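Long-range contacts in thioredoxin reductase (Streptomyces clavuligerus, PDB 4NTD), which uses bound FAD to form disulfide bonds in natural products, probably that of holomycin, and resembles thioredoxin reductases: residues 33-38 with 54-59; 134-139 with 293-298; 161-166 with 189-194. All coordinates share one frame; numbering follows the deposited sequence. Where two conformers were deposited one is given.

Contact 1: 33-38 with 54-59; sequences VVVIGA and RRVVLV. With FAD (flavin-adenine dinucleotide), chain C.
Val33 to Ile36 pair with Val56 to Val59 as adjacent parallel strands, the two strands of the first beta-alpha-beta unit in the Rossmann-type domain that binds FAD. Their short axes differ by only 20°, and five backbone hydrogen bonds alternate between them. Val33, Val35 and Gly37 supply the strand 31-36 side of this ladder, which ends where Gly37 N donates a hydrogen bond to Val59 O at 2.9 Å.

Branched side chains suit strands that are buried on both faces. On the face of Val33, Val35, Val56 and Leu58, Val35 turns one methyl back along its strand, beside its own backbone N, where CG2 meets Val56 CG1 at 4.0 Å. Its CB lies 4.1 Å from Leu58 CG, and Leu58 CD2 reaches on to Ala38 CB, also at 4.1 Å. On the other face Val34 CG1 approaches Val59 CG2 diagonally at 4.3 Å.

The strand ends carry the cofactor. Ile36 has CG2 anti to its backbone N, and this methyl meets adenine N1A of FAD at 3.7 Å. Gly37 brings its CA to 3.2 Å from the ribose O4B; a CB would collide with that oxygen, and a phi of 104° also suits a residue with no side chain.

Helix 40-51 lies over the face of Val33, Val56 and Leu58, while Val106 of strand 106-112 meets Ile36 and Val59 on the other. Strand 134-137 bonds to the far edge of strand 31-36, and strand 100-103 follows 56-60 in the sheet.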
# COMPACT_ATOMS: atom_id res chain seq x y z
N VAL A 33 -8.88 -4.98 -18.91
CA VAL A 33 -7.84 -4.08 -18.41
C VAL A 33 -6.49 -4.36 -19.06
O VAL A 33 -6.08 -5.52 -19.18
CB VAL A 33 -7.67 -4.21 -16.88
CG1 VAL A 33 -6.81 -3.07 -16.34
CG2 VAL A 33 -9.01 -4.24 -16.17
N VAL A 34 -5.82 -3.30 -19.49
CA VAL A 34 -4.41 -3.37 -19.85
C VAL A 34 -3.61 -2.67 -18.75
O VAL A 34 -3.85 -1.50 -18.43
CB VAL A 34 -4.11 -2.74 -21.22
CG1 VAL A 34 -2.60 -2.70 -21.48
CG2 VAL A 34 -4.80 -3.53 -22.33
N VAL A 35 -2.67 -3.41 -18.17
CA VAL A 35 -1.78 -2.88 -17.14
C VAL A 35 -0.44 -2.58 -17.82
O VAL A 35 0.20 -3.48 -18.36
CB VAL A 35 -1.59 -3.88 -15.98
CG1 VAL A 35 -0.66 -3.31 -14.92
CG2 VAL A 35 -2.94 -4.23 -15.36
N ILE A 36 -0.04 -1.31 -17.80
CA ILE A 36 1.19 -0.87 -18.44
C ILE A 36 2.28 -0.74 -17.38
O ILE A 36 2.26 0.20 -16.57
CB ILE A 36 0.99 0.46 -19.21
CG1 ILE A 36 -0.20 0.33 -20.17
CG2 ILE A 36 2.25 0.83 -19.97
CD1 ILE A 36 -0.61 1.62 -20.84
N GLY A 37 3.21 -1.68 -17.39
CA GLY A 37 4.24 -1.79 -16.37
C GLY A 37 3.93 -2.94 -15.42
O GLY A 37 2.81 -3.02 -14.90
N ALA A 38 4.90 -3.81 -15.21
CA ALA A 38 4.74 -4.98 -14.34
C ALA A 38 5.82 -5.02 -13.26
O ALA A 38 6.48 -6.04 -13.04
CB ALA A 38 4.75 -6.26 -15.16
N ARG A 54 -11.57 -10.76 -14.45
CA ARG A 54 -11.45 -9.77 -15.52
C ARG A 54 -10.32 -10.23 -16.43
O ARG A 54 -9.33 -10.80 -15.97
CB ARG A 54 -11.13 -8.38 -14.96
CG ARG A 54 -12.19 -7.82 -14.03
CD ARG A 54 -13.51 -7.59 -14.75
NE ARG A 54 -14.50 -6.98 -13.86
CZ ARG A 54 -15.76 -6.70 -14.19
NH1 ARG A 54 -16.22 -6.97 -15.41
NH2 ARG A 54 -16.57 -6.15 -13.29
N ARG A 55 -10.49 -10.00 -17.73
CA ARG A 55 -9.47 -10.35 -18.71
C ARG A 55 -8.40 -9.26 -18.75
O ARG A 55 -8.67 -8.13 -19.16
CB ARG A 55 -10.11 -10.58 -20.08
CG ARG A 55 -11.12 -11.71 -20.05
CD ARG A 55 -10.57 -12.89 -19.27
NE ARG A 55 -11.57 -13.52 -18.41
CZ ARG A 55 -11.27 -14.22 -17.32
NH1 ARG A 55 -10.00 -14.37 -16.96
NH2 ARG A 55 -12.23 -14.76 -16.58
N VAL A 56 -7.19 -9.62 -18.32
CA VAL A 56 -6.09 -8.67 -18.16
C VAL A 56 -4.93 -9.01 -19.09
O VAL A 56 -4.54 -10.17 -19.21
CB VAL A 56 -5.57 -8.70 -16.70
CG1 VAL A 56 -4.39 -7.74 -16.52
CG2 VAL A 56 -6.69 -8.35 -15.73
N VAL A 57 -4.39 -7.98 -19.73
CA VAL A 57 -3.12 -8.08 -20.46
C VAL A 57 -2.14 -7.10 -19.83
O VAL A 57 -2.46 -5.93 -19.66
CB VAL A 57 -3.29 -7.76 -21.96
CG1 VAL A 57 -1.94 -7.83 -22.68
CG2 VAL A 57 -4.28 -8.72 -22.61
N LEU A 58 -0.95 -7.59 -19.48
CA LEU A 58 0.12 -6.72 -19.00
C LEU A 58 1.13 -6.52 -20.12
O LEU A 58 1.50 -7.48 -20.80
CB LEU A 58 0.83 -7.33 -17.80
CG LEU A 58 -0.01 -7.58 -16.55
CD1 LEU A 58 -0.53 -9.02 -16.51
CD2 LEU A 58 0.78 -7.25 -15.30
N VAL A 59 1.56 -5.27 -20.30
CA VAL A 59 2.65 -4.94 -21.22
C VAL A 59 3.76 -4.30 -20.39
O VAL A 59 3.53 -3.29 -19.73
CB VAL A 59 2.20 -3.98 -22.34
CG1 VAL A 59 3.31 -3.79 -23.36
CG2 VAL A 59 0.94 -4.49 -23.02
PA FAD C . 8.85 -0.26 -11.19
O1A FAD C . 9.16 -1.35 -10.20
O2A FAD C . 9.97 0.63 -11.65
O5B FAD C . 8.19 -0.94 -12.48
C5B FAD C . 7.78 -0.15 -13.59
C4B FAD C . 7.75 -1.04 -14.82
O4B FAD C . 7.11 -0.35 -15.89
C3B FAD C . 9.15 -1.40 -15.31
O3B FAD C . 9.32 -2.83 -15.34
C2B FAD C . 9.26 -0.79 -16.69
O2B FAD C . 9.99 -1.62 -17.61
C1B FAD C . 7.80 -0.66 -17.10
N9A FAD C . 7.49 0.38 -18.11
C8A FAD C . 7.78 1.69 -18.03
N7A FAD C . 7.31 2.35 -19.12
C5A FAD C . 6.70 1.44 -19.91
C6A FAD C . 5.99 1.46 -21.21
N6A FAD C . 5.85 2.61 -21.89
N1A FAD C . 5.50 0.29 -21.67
C2A FAD C . 5.64 -0.88 -21.00
N3A FAD C . 6.27 -0.95 -19.81
C4A FAD C . 6.81 0.15 -19.23
N1 FAD C . 12.24 -0.14 -2.60
C2 FAD C . 12.08 -1.00 -1.56
O2 FAD C . 10.94 -1.12 -1.08
N3 FAD C . 13.10 -1.72 -1.05
C4 FAD C . 14.35 -1.63 -1.54
O4 FAD C . 15.28 -2.30 -1.04
C4X FAD C . 14.61 -0.72 -2.68
N5 FAD C . 15.84 -0.56 -3.24
C5X FAD C . 16.02 0.30 -4.27
C6 FAD C . 17.29 0.44 -4.82
C7 FAD C . 17.52 1.31 -5.89
C7M FAD C . 18.90 1.45 -6.47
C8 FAD C . 16.39 2.10 -6.44
C8M FAD C . 16.61 3.06 -7.58
C9 FAD C . 15.12 1.97 -5.89
C9A FAD C . 14.89 1.10 -4.82
N10 FAD C . 13.60 0.94 -4.25
C10 FAD C . 13.45 0.04 -3.18
C1' FAD C . 12.41 1.66 -4.72
C2' FAD C . 11.72 0.82 -5.80
O2' FAD C . 12.49 0.87 -7.01
C3' FAD C . 10.30 1.32 -6.08
O3' FAD C . 9.55 1.34 -4.86
C4' FAD C . 9.55 0.45 -7.09
O4' FAD C . 10.35 0.19 -8.25
C5' FAD C . 8.26 1.12 -7.56
O5' FAD C . 7.44 0.14 -8.18
P FAD C . 6.57 0.48 -9.49
O1P FAD C . 5.93 1.82 -9.31
O2P FAD C . 5.73 -0.74 -9.79
O3P FAD C . 7.67 0.71 -10.66

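Contact 2: 134-139 with 293-298; sequences RVVVAT and WAVGNV. With FAD (flavin-adenine dinucleotide), chain C.
Thr139 and Val298 meet just past the C-terminal ends of two parallel strands, 134-137 and 292-294, the latter at one border of the Rossmann-type FAD sheet. Thr139 holds OG1 between its backbone N and carbonyl carbon (chi1 46°), which brings this oxygen to 3.4 Å from Val298 CG2 and leaves its methyl CG2 against the adenine, 3.5 Å from FAD N7A. The hydroxyl is hydrogen-bonded to Arg262 O, so an alanine here would probably leave that carbonyl without its partner and open a gap beside the adenine.

Behind this pair, three backbone hydrogen bonds fix the strands; in the straightest, Val137 N reaches Trp293 O at 2.8 Å. Val295 CG2 fits against the small CB of Ala138 at 3.7 Å and also meets Val136 CG1. Further back, Arg134 runs its CD to the edge of the Trp293 ring, 4.3 Å from CZ3. Helix 305-338 backs this end and holds the Arg134 guanidinium through Glu326 and Gln322, while Trp293 NE1 bonds to Ser284.

Beyond the strand, a CB on Gly296 would strike the FAD phosphate, and its bareness lets Asn297 N donate to FAD O1P at 2.9 Å, with 160° at the hydrogen.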
# COMPACT_ATOMS: atom_id res chain seq x y z
N ARG A 134 -10.41 -0.60 -19.79
CA ARG A 134 -9.73 0.20 -18.77
C ARG A 134 -8.21 0.09 -18.90
O ARG A 134 -7.70 -0.86 -19.51
CB ARG A 134 -10.13 -0.28 -17.37
CG ARG A 134 -11.61 -0.16 -17.05
CD ARG A 134 -12.05 1.29 -16.94
NE ARG A 134 -13.42 1.42 -16.46
CZ ARG A 134 -14.52 1.34 -17.22
NH1 ARG A 134 -14.44 1.11 -18.53
NH2 ARG A 134 -15.71 1.47 -16.66
N VAL A 135 -7.50 1.06 -18.33
CA VAL A 135 -6.04 1.07 -18.31
C VAL A 135 -5.52 1.39 -16.91
O VAL A 135 -6.05 2.28 -16.23
CB VAL A 135 -5.47 2.11 -19.31
CG1 VAL A 135 -3.95 2.19 -19.22
CG2 VAL A 135 -5.89 1.76 -20.73
N VAL A 136 -4.50 0.65 -16.48
CA VAL A 136 -3.74 0.98 -15.28
C VAL A 136 -2.31 1.30 -15.72
O VAL A 136 -1.65 0.46 -16.32
CB VAL A 136 -3.70 -0.19 -14.27
CG1 VAL A 136 -2.86 0.17 -13.05
CG2 VAL A 136 -5.12 -0.58 -13.85
N VAL A 137 -1.86 2.52 -15.43
CA VAL A 137 -0.50 2.95 -15.76
C VAL A 137 0.37 2.79 -14.51
O VAL A 137 0.13 3.45 -13.49
CB VAL A 137 -0.46 4.40 -16.27
CG1 VAL A 137 0.96 4.83 -16.58
CG2 VAL A 137 -1.35 4.55 -17.50
N ALA A 138 1.36 1.91 -14.59
CA ALA A 138 2.26 1.62 -13.48
C ALA A 138 3.69 1.57 -14.00
O ALA A 138 4.41 0.59 -13.81
CB ALA A 138 1.87 0.30 -12.82
N THR A 139 4.09 2.66 -14.64
CA THR A 139 5.32 2.73 -15.43
C THR A 139 6.56 3.23 -14.67
O THR A 139 7.64 3.36 -15.26
CB THR A 139 5.09 3.64 -16.64
OG1 THR A 139 4.43 4.84 -16.20
CG2 THR A 139 4.21 2.95 -17.68
N TRP A 293 -6.43 4.54 -14.34
CA TRP A 293 -5.80 4.51 -13.02
C TRP A 293 -4.28 4.63 -13.16
O TRP A 293 -3.72 4.26 -14.20
CB TRP A 293 -6.14 3.21 -12.28
CG TRP A 293 -7.38 3.29 -11.42
CD1 TRP A 293 -7.43 3.44 -10.07
CD2 TRP A 293 -8.74 3.20 -11.86
NE1 TRP A 293 -8.73 3.46 -9.64
CE2 TRP A 293 -9.56 3.32 -10.71
CE3 TRP A 293 -9.36 3.03 -13.11
CZ2 TRP A 293 -10.95 3.27 -10.78
CZ3 TRP A 293 -10.74 3.00 -13.17
CH2 TRP A 293 -11.52 3.12 -12.01
N ALA A 294 -3.63 5.15 -12.12
CA ALA A 294 -2.17 5.24 -12.07
C ALA A 294 -1.68 4.87 -10.68
O ALA A 294 -2.22 5.36 -9.69
CB ALA A 294 -1.72 6.65 -12.43
N VAL A 295 -0.67 4.00 -10.61
CA VAL A 295 -0.15 3.51 -9.32
C VAL A 295 1.37 3.41 -9.30
O VAL A 295 2.00 3.21 -10.34
CB VAL A 295 -0.73 2.12 -8.95
CG1 VAL A 295 -2.25 2.16 -8.91
CG2 VAL A 295 -0.26 1.05 -9.92
N GLY A 296 1.93 3.53 -8.10
CA GLY A 296 3.37 3.41 -7.88
C GLY A 296 4.17 4.68 -8.11
O GLY A 296 3.64 5.79 -7.97
N ASN A 297 5.44 4.51 -8.45
CA ASN A 297 6.37 5.63 -8.63
C ASN A 297 5.98 6.63 -9.73
O ASN A 297 6.46 7.75 -9.72
CB ASN A 297 7.79 5.12 -8.94
CG ASN A 297 8.65 4.86 -7.70
OD1 ASN A 297 9.67 4.19 -7.80
ND2 ASN A 297 8.26 5.41 -6.54
N VAL A 298 5.12 6.22 -10.67
CA VAL A 298 4.67 7.15 -11.72
C VAL A 298 3.86 8.32 -11.13
O VAL A 298 3.82 9.40 -11.72
CB VAL A 298 3.88 6.44 -12.86
CG1 VAL A 298 2.53 5.92 -12.37
CG2 VAL A 298 3.69 7.38 -14.05
PA FAD C . 8.85 -0.26 -11.19
O1A FAD C . 9.16 -1.35 -10.20
O2A FAD C . 9.97 0.63 -11.65
O5B FAD C . 8.19 -0.94 -12.48
C5B FAD C . 7.78 -0.15 -13.59
C4B FAD C . 7.75 -1.04 -14.82
O4B FAD C . 7.11 -0.35 -15.89
C3B FAD C . 9.15 -1.40 -15.31
O3B FAD C . 9.32 -2.83 -15.34
C2B FAD C . 9.26 -0.79 -16.69
O2B FAD C . 9.99 -1.62 -17.61
C1B FAD C . 7.80 -0.66 -17.10
N9A FAD C . 7.49 0.38 -18.11
C8A FAD C . 7.78 1.69 -18.03
N7A FAD C . 7.31 2.35 -19.12
C5A FAD C . 6.70 1.44 -19.91
C6A FAD C . 5.99 1.46 -21.21
N6A FAD C . 5.85 2.61 -21.89
N1A FAD C . 5.50 0.29 -21.67
C2A FAD C . 5.64 -0.88 -21.00
N3A FAD C . 6.27 -0.95 -19.81
C4A FAD C . 6.81 0.15 -19.23
N1 FAD C . 12.24 -0.14 -2.60
C2 FAD C . 12.08 -1.00 -1.56
O2 FAD C . 10.94 -1.12 -1.08
N3 FAD C . 13.10 -1.72 -1.05
C4 FAD C . 14.35 -1.63 -1.54
O4 FAD C . 15.28 -2.30 -1.04
C4X FAD C . 14.61 -0.72 -2.68
N5 FAD C . 15.84 -0.56 -3.24
C5X FAD C . 16.02 0.30 -4.27
C6 FAD C . 17.29 0.44 -4.82
C7 FAD C . 17.52 1.31 -5.89
C7M FAD C . 18.90 1.45 -6.47
C8 FAD C . 16.39 2.10 -6.44
C8M FAD C . 16.61 3.06 -7.58
C9 FAD C . 15.12 1.97 -5.89
C9A FAD C . 14.89 1.10 -4.82
N10 FAD C . 13.60 0.94 -4.25
C10 FAD C . 13.45 0.04 -3.18
C1' FAD C . 12.41 1.66 -4.72
C2' FAD C . 11.72 0.82 -5.80
O2' FAD C . 12.49 0.87 -7.01
C3' FAD C . 10.30 1.32 -6.08
O3' FAD C . 9.55 1.34 -4.86
C4' FAD C . 9.55 0.45 -7.09
O4' FAD C . 10.35 0.19 -8.25
C5' FAD C . 8.26 1.12 -7.56
O5' FAD C . 7.44 0.14 -8.18
P FAD C . 6.57 0.48 -9.49
O1P FAD C . 5.93 1.82 -9.31
O2P FAD C . 5.73 -0.74 -9.79
O3P FAD C . 7.67 0.71 -10.66

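Contact 3: 161-166 with 189-194; sequences HCPYCH and LLLRQW. With GSH (glutathione), chain B.
The six-membered ring of Trp194 receives Pro163 over one face: Pro163 CB stands 3.9 Å from the ring centroid in a CH-pi contact, 29° off the normal, and Pro163 O hangs over the rim of the same face, 3.4 Å from Trp194 CZ2. At the edge of the indole, in its plane, lies Leu190 CD1. The edge is also turned toward the face of Tyr164 in an offset edge-to-face pair, with planes at 81° and Trp194 CH2 4.0 Å from Tyr164 CE1. Proline suits this place, being compact, apolar and well fitted to the first turn of helix 163-166.

The pyrrolidine ring also meets the leucines of helix 184-191. Pro163 CG lies 3.7 Å from Leu190 CD2, a methyl that touches glutathione as well, and Pro163 CG is 3.9 Å from Leu191 CD2. Polar ends look to the second subunit: Tyr164 OH bonds to its Asn320 and Trp194 NE1 to its Arg51, so the contact lies at the dimer interface.

Cys162, at the N-cap of helix 163-166, faces away from 189-194 with SG anti to its backbone N (chi1 167°), and is joined there to glutathione by a disulfide of 2.0 Å between Cys162 SG and SG2. That second sulfur sits 2.9 Å from Tyr164 N. His161 passes close to the tripeptide on its other flank.

Cys162 and Cys165 belong to a Cys-Pro-Tyr-Cys motif and are also seen joined to each other in a disulfide; here Cys162 is bonded to glutathione instead. With Cys165 touching FAD and Cys162 held in this mixed disulfide, the chemistry is consistent with thiol-disulfide exchange at Cys162 and electron transfer to the flavin through Cys165.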
# COMPACT_ATOMS: atom_id res chain seq x y z
N HIS A 161 20.71 6.13 -3.35
CA HIS A 161 19.81 7.24 -3.03
C HIS A 161 19.03 7.01 -1.73
O HIS A 161 19.09 7.83 -0.82
CB HIS A 161 18.84 7.51 -4.19
CG HIS A 161 17.65 8.32 -3.80
ND1 HIS A 161 16.36 7.88 -3.99
CD2 HIS A 161 17.55 9.54 -3.20
CE1 HIS A 161 15.51 8.80 -3.55
NE2 HIS A 161 16.21 9.81 -3.06
N CYS A 162 18.32 5.89 -1.66
CA CYS A 162 17.23 5.71 -0.70
C CYS A 162 17.74 5.20 0.69
O CYS A 162 18.19 4.06 0.79
CB CYS A 162 16.11 4.89 -1.44
SG CYS A 162 14.86 4.25 -0.30
N PRO A 163 17.68 6.05 1.74
CA PRO A 163 18.12 5.60 3.07
C PRO A 163 17.26 4.50 3.70
O PRO A 163 17.77 3.73 4.51
CB PRO A 163 18.05 6.88 3.92
CG PRO A 163 18.14 8.00 2.93
CD PRO A 163 17.36 7.50 1.76
N TYR A 164 15.98 4.43 3.36
CA TYR A 164 15.13 3.34 3.86
C TYR A 164 15.53 2.01 3.24
O TYR A 164 15.55 0.98 3.91
CB TYR A 164 13.64 3.65 3.65
CG TYR A 164 13.24 4.90 4.39
CD1 TYR A 164 13.19 4.92 5.77
CD2 TYR A 164 12.96 6.08 3.71
CE1 TYR A 164 12.86 6.06 6.46
CE2 TYR A 164 12.62 7.24 4.39
CZ TYR A 164 12.57 7.22 5.77
OH TYR A 164 12.25 8.34 6.47
N CYS A 165 15.89 2.05 1.96
CA CYS A 165 16.30 0.86 1.22
C CYS A 165 17.67 0.35 1.65
O CYS A 165 17.88 -0.86 1.74
CB CYS A 165 16.32 1.15 -0.28
SG CYS A 165 14.78 1.83 -0.94
N HIS A 166 18.59 1.27 1.91
CA HIS A 166 20.02 0.94 2.07
C HIS A 166 20.66 1.33 3.39
O HIS A 166 21.75 0.84 3.71
CB HIS A 166 20.81 1.63 0.96
CG HIS A 166 20.28 1.35 -0.41
ND1 HIS A 166 19.79 2.33 -1.24
CD2 HIS A 166 20.16 0.18 -1.09
CE1 HIS A 166 19.40 1.78 -2.38
NE2 HIS A 166 19.61 0.48 -2.31
N LEU A 189 21.23 15.29 6.40
CA LEU A 189 20.63 15.32 7.73
C LEU A 189 19.83 14.04 8.00
O LEU A 189 19.87 13.51 9.11
CB LEU A 189 19.73 16.55 7.88
CG LEU A 189 20.43 17.91 7.79
CD1 LEU A 189 19.41 19.04 7.69
CD2 LEU A 189 21.37 18.13 8.97
N LEU A 190 19.14 13.54 6.98
CA LEU A 190 18.42 12.27 7.07
C LEU A 190 19.37 11.10 7.31
O LEU A 190 19.12 10.25 8.16
CB LEU A 190 17.59 12.05 5.80
CG LEU A 190 16.84 10.72 5.61
CD1 LEU A 190 15.88 10.46 6.76
CD2 LEU A 190 16.10 10.74 4.28
N LEU A 191 20.48 11.06 6.56
CA LEU A 191 21.45 9.97 6.67
C LEU A 191 22.17 9.91 8.02
O LEU A 191 22.67 8.85 8.41
CB LEU A 191 22.47 10.04 5.53
CG LEU A 191 21.92 9.56 4.18
CD1 LEU A 191 22.77 10.08 3.03
CD2 LEU A 191 21.84 8.04 4.14
N ARG A 192 22.20 11.03 8.75
CA ARG A 192 22.77 11.05 10.10
C ARG A 192 22.02 10.14 11.08
O ARG A 192 22.55 9.81 12.14
CB ARG A 192 22.84 12.48 10.67
CG ARG A 192 24.13 13.20 10.33
CD ARG A 192 25.32 12.67 11.12
NE ARG A 192 25.37 13.16 12.51
CZ ARG A 192 25.05 12.46 13.60
NH1 ARG A 192 24.63 11.20 13.53
NH2 ARG A 192 25.16 13.04 14.79
N GLN A 193 20.80 9.76 10.73
CA GLN A 193 20.05 8.78 11.51
C GLN A 193 20.67 7.37 11.43
O GLN A 193 20.45 6.55 12.32
CB GLN A 193 18.58 8.77 11.06
CG GLN A 193 17.67 7.78 11.76
CD GLN A 193 17.68 7.90 13.28
OE1 GLN A 193 17.97 8.96 13.83
NE2 GLN A 193 17.35 6.81 13.96
N TRP A 194 21.46 7.11 10.39
CA TRP A 194 22.11 5.80 10.20
C TRP A 194 23.61 5.76 10.52
O TRP A 194 24.17 4.67 10.70
CB TRP A 194 21.88 5.30 8.78
CG TRP A 194 20.49 4.77 8.53
CD1 TRP A 194 20.08 3.47 8.69
CD2 TRP A 194 19.35 5.50 8.09
NE1 TRP A 194 18.75 3.36 8.36
CE2 TRP A 194 18.28 4.59 7.99
CE3 TRP A 194 19.12 6.85 7.76
CZ2 TRP A 194 17.00 4.98 7.58
CZ3 TRP A 194 17.85 7.23 7.36
CH2 TRP A 194 16.80 6.30 7.27
N1 GSH B . 11.10 11.80 -0.55
CA1 GSH B . 11.89 12.35 0.56
C1 GSH B . 11.41 13.80 0.80
O11 GSH B . 11.91 14.68 0.06
O12 GSH B . 10.57 14.00 1.71
CB1 GSH B . 13.36 12.44 0.22
CG1 GSH B . 14.23 11.64 1.19
CD1 GSH B . 13.97 10.16 0.98
OE1 GSH B . 13.27 9.51 1.75
N2 GSH B . 14.67 9.64 -0.04
CA2 GSH B . 14.56 8.23 -0.45
C2 GSH B . 13.40 8.12 -1.33
O2 GSH B . 12.81 9.09 -1.84
CB2 GSH B . 13.99 7.31 0.63
SG2 GSH B . 14.83 5.74 1.08
N3 GSH B . 13.01 6.86 -1.35
CA3 GSH B . 11.80 6.49 -1.94
C3 GSH B . 11.88 5.54 -3.16
O31 GSH B . 13.04 4.89 -3.45
O32 GSH B . 10.81 5.30 -3.87
O HOH W 1 17.24 1.48 6.28

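How the contacts relate
From the N terminus, contact 1 closes first, around the short loop that holds helix 40-51. Contact 2 opens only after it and spans a far longer stretch of chain, from 134-139 to 293-298; contact 3 opens and closes within that span, so none of the three cross. Contacts 1 and 2 share one sheet: strand 31-36 lies beside 134-137, Ile36 bonding to Val136 and Ala138, and both contacts touch FAD. Contact 3 sits about 34 Å from contact 1, centre to centre, and about 27 Å from contact 2, beside the second parallel sheet. Contact 2 thus brings the chain back to the FAD sheet after the excursion through this second region.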